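Putative sugar binding protein (Geobacillus stearothermophilus, PDB 6GT9) binds galactose in the cleft between its two domains and probably serves as the extracytoplasmic sugar receptor of a three-component sensing system for galactan utilization. Local coordinates at residues W45-V48 against E49-A52. Sequence-based numbering, arbitrary orientation.
Sequences WRLV and EKGA. With GAL (beta-D-galactopyranose), chain E.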
ATOM      1  N   TRP A  45      -7.659   2.447  -1.208  1.00 19.17           N
ATOM      2  CA  TRP A  45      -7.721   2.779  -2.631  1.00 20.77           C
ATOM      3  C   TRP A  45      -8.853   3.749  -2.957  1.00 24.72           C
ATOM      4  O   TRP A  45      -8.755   4.508  -3.931  1.00 18.87           O
ATOM      5  CB  TRP A  45      -7.821   1.487  -3.449  1.00 20.98           C
ATOM      6  CG  TRP A  45      -6.457   0.993  -3.675  1.00 17.96           C
ATOM      7  CD1 TRP A  45      -5.816   0.017  -2.994  1.00 21.86           C
ATOM      8  CD2 TRP A  45      -5.505   1.551  -4.576  1.00 18.86           C
ATOM      9  NE1 TRP A  45      -4.526  -0.114  -3.445  1.00 21.19           N
ATOM     10  CE2 TRP A  45      -4.304   0.831  -4.411  1.00 19.79           C
ATOM     11  CE3 TRP A  45      -5.558   2.570  -5.531  1.00 18.40           C
ATOM     12  CZ2 TRP A  45      -3.160   1.103  -5.156  1.00 16.34           C
ATOM     13  CZ3 TRP A  45      -4.425   2.835  -6.281  1.00 16.54           C
ATOM     14  CH2 TRP A  45      -3.243   2.097  -6.093  1.00 19.10           C
ATOM     15  N   ARG A  46      -9.920   3.770  -2.157  1.00 20.77           N
ATOM     16  CA  ARG A  46     -10.942   4.789  -2.375  1.00 22.04           C
ATOM     17  C   ARG A  46     -10.425   6.177  -2.002  1.00 23.22           C
ATOM     18  O   ARG A  46     -10.871   7.180  -2.570  1.00 24.57           O
ATOM     19  CB  ARG A  46     -12.211   4.443  -1.586  1.00 22.38           C
ATOM     20  CG  ARG A  46     -13.026   3.280  -2.150  1.00 21.07           C
ATOM     21  CD  ARG A  46     -13.757   3.634  -3.454  1.00 25.56           C
ATOM     22  NE  ARG A  46     -14.723   2.604  -3.841  1.00 28.28           N
ATOM     23  CZ  ARG A  46     -15.354   2.553  -5.016  1.00 31.37           C
ATOM     24  NH1 ARG A  46     -15.125   3.471  -5.944  1.00 26.83           N
ATOM     25  NH2 ARG A  46     -16.223   1.575  -5.264  1.00 33.94           N
ATOM     26  N   LEU A  47      -9.490   6.259  -1.054  1.00 23.93           N
ATOM     27  CA  LEU A  47      -8.838   7.537  -0.771  1.00 26.01           C
ATOM     28  C   LEU A  47      -7.965   7.976  -1.937  1.00 22.86           C
ATOM     29  O   LEU A  47      -7.949   9.159  -2.293  1.00 23.79           O
ATOM     30  CB  LEU A  47      -7.990   7.438   0.498  1.00 22.84           C
ATOM     31  CG  LEU A  47      -8.718   7.507   1.834  1.00 32.29           C
ATOM     32  CD1 LEU A  47      -7.699   7.497   2.990  1.00 29.05           C
ATOM     33  CD2 LEU A  47      -9.597   8.743   1.897  1.00 31.73           C
ATOM     34  N   VAL A  48      -7.217   7.039  -2.530  1.00 19.27           N
ATOM     35  CA  VAL A  48      -6.426   7.365  -3.711  1.00 20.79           C
ATOM     36  C   VAL A  48      -7.337   7.875  -4.816  1.00 22.38           C
ATOM     37  O   VAL A  48      -7.017   8.856  -5.497  1.00 20.07           O
ATOM     38  CB  VAL A  48      -5.613   6.145  -4.180  1.00 17.14           C
ATOM     39  CG1 VAL A  48      -4.860   6.484  -5.431  1.00 21.17           C
ATOM     40  CG2 VAL A  48      -4.671   5.666  -3.089  1.00 18.55           C
ATOM     41  N   GLU A  49      -8.497   7.239  -4.984  1.00 19.22           N
ATOM     42  CA  GLU A  49      -9.442   7.657  -6.024  1.00 22.53           C
ATOM     43  C   GLU A  49      -9.966   9.059  -5.755  1.00 26.65           C
ATOM     44  O   GLU A  49     -10.212   9.824  -6.693  1.00 26.20           O
ATOM     45  CB  GLU A  49     -10.614   6.672  -6.129  1.00 23.90           C
ATOM     46  CG  GLU A  49     -11.639   7.072  -7.198  1.00 21.88           C
ATOM     47  CD  GLU A  49     -12.948   6.331  -7.091  1.00 28.75           C
ATOM     48  OE1 GLU A  49     -13.728   6.366  -8.071  1.00 27.79           O
ATOM     49  OE2 GLU A  49     -13.202   5.713  -6.040  1.00 28.11           O
ATOM     50  N   LYS A  50     -10.155   9.411  -4.477  1.00 27.37           N
ATOM     51  CA  LYS A  50     -10.576  10.770  -4.149  1.00 26.98           C
ATOM     52  C   LYS A  50      -9.558  11.795  -4.635  1.00 25.30           C
ATOM     53  O   LYS A  50      -9.930  12.826  -5.211  1.00 26.62           O
ATOM     54  CB  LYS A  50     -10.801  10.903  -2.641  1.00 24.06           C
ATOM     55  CG  LYS A  50     -12.251  10.644  -2.250  1.00 34.82           C
ATOM     56  CD  LYS A  50     -12.476  10.656  -0.740  1.00 41.92           C
ATOM     57  CE  LYS A  50     -13.924  10.241  -0.408  1.00 44.41           C
ATOM     58  NZ  LYS A  50     -14.316   8.893  -0.954  1.00 39.60           N
ATOM     59  N   GLY A  51      -8.270  11.525  -4.418  1.00 20.47           N
ATOM     60  CA  GLY A  51      -7.246  12.432  -4.924  1.00 22.63           C
ATOM     61  C   GLY A  51      -7.227  12.496  -6.439  1.00 21.99           C
ATOM     62  O   GLY A  51      -7.199  13.582  -7.029  1.00 22.64           O
ATOM     63  N   ALA A  52      -7.247  11.330  -7.092  1.00 20.35           N
ATOM     64  CA  ALA A  52      -7.206  11.290  -8.550  1.00 19.20           C
ATOM     65  C   ALA A  52      -8.407  12.005  -9.166  1.00 24.92           C
ATOM     66  O   ALA A  52      -8.258  12.784 -10.121  1.00 23.68           O
ATOM     67  CB  ALA A  52      -7.139   9.840  -9.036  1.00 18.51           C
TER
HETATM   68  C1  GAL E 401      -1.890  -0.080   1.725  1.00 16.19           C
HETATM   69  C2  GAL E 401      -1.269  -0.257   0.354  1.00 17.95           C
HETATM   70  C3  GAL E 401      -2.344  -0.409  -0.738  1.00 17.31           C
HETATM   71  C4  GAL E 401      -3.277  -1.558  -0.396  1.00 16.41           C
HETATM   72  C5  GAL E 401      -3.819  -1.403   1.015  1.00 20.18           C
HETATM   73  C6  GAL E 401      -4.616  -2.624   1.477  1.00 19.10           C
HETATM   74  O1  GAL E 401      -0.871   0.026   2.700  1.00 20.53           O
HETATM   75  O2  GAL E 401      -0.451   0.871   0.012  1.00 16.36           O
HETATM   76  O3  GAL E 401      -1.741  -0.748  -1.950  1.00 18.48           O
HETATM   77  O4  GAL E 401      -2.588  -2.807  -0.507  1.00 18.15           O
HETATM   78  O5  GAL E 401      -2.748  -1.200   2.024  1.00 19.67           O
HETATM   79  O6  GAL E 401      -5.405  -2.313   2.605  1.00 20.40           O
HETATM   80  O   HOH W   1     -13.483   7.847  -3.221  1.00 25.36           O
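R46 and E49, one helical turn apart, run side by side and join in a salt bridge, R46 NH1 to E49 OE2 at 3.0 Å. Followed outward, E49 first sets CB 3.6 Å from both W45 O and R46 O, the carbonyls of the preceding turn. CG stands anti to the backbone N and the chain continues extended, which carries the carboxylate alongside the guanidinium, their planes 23° apart. CD faces the guanidinium edge, and OE2, in the guanidinium plane, accepts a nearly straight bond from NH1 (162°) on its syn side, the donor a little out of the carboxylate plane; OE2 also lies 3.4 Å from R46 CD. OE1 turns to K53, and R46 NE pairs with D41, so alternating charges D41-R46-E49-K53 run from just before the helix into it. With R46 replaced by alanine, OE2 and D41 would probably lose the cation they share, leaving E49's carboxylate to K53. R46 O accepts K50 N and also a water, which accepts from K50 NZ at 2.6 Å; the lysine's bend at chi4 (57°) turns NZ back toward this water. On another side of the helix V48 CG2 sits 4.0 Å above one face of the W45 indole, near its rim, and W45 NE1 reaches O3 of the bound galactose at 3.2 Å. All of this lies on helix 43-59, which links strands 32-36 and 62-65 in a beta-alpha-beta unit of the periplasmic-binding-protein fold. Y65 of strand 62-65 touches W45, R46 and E49, I118 of strand 115-118 meets W45 and V48, and helix 269-284 packs against L47, V48, K50 and A52.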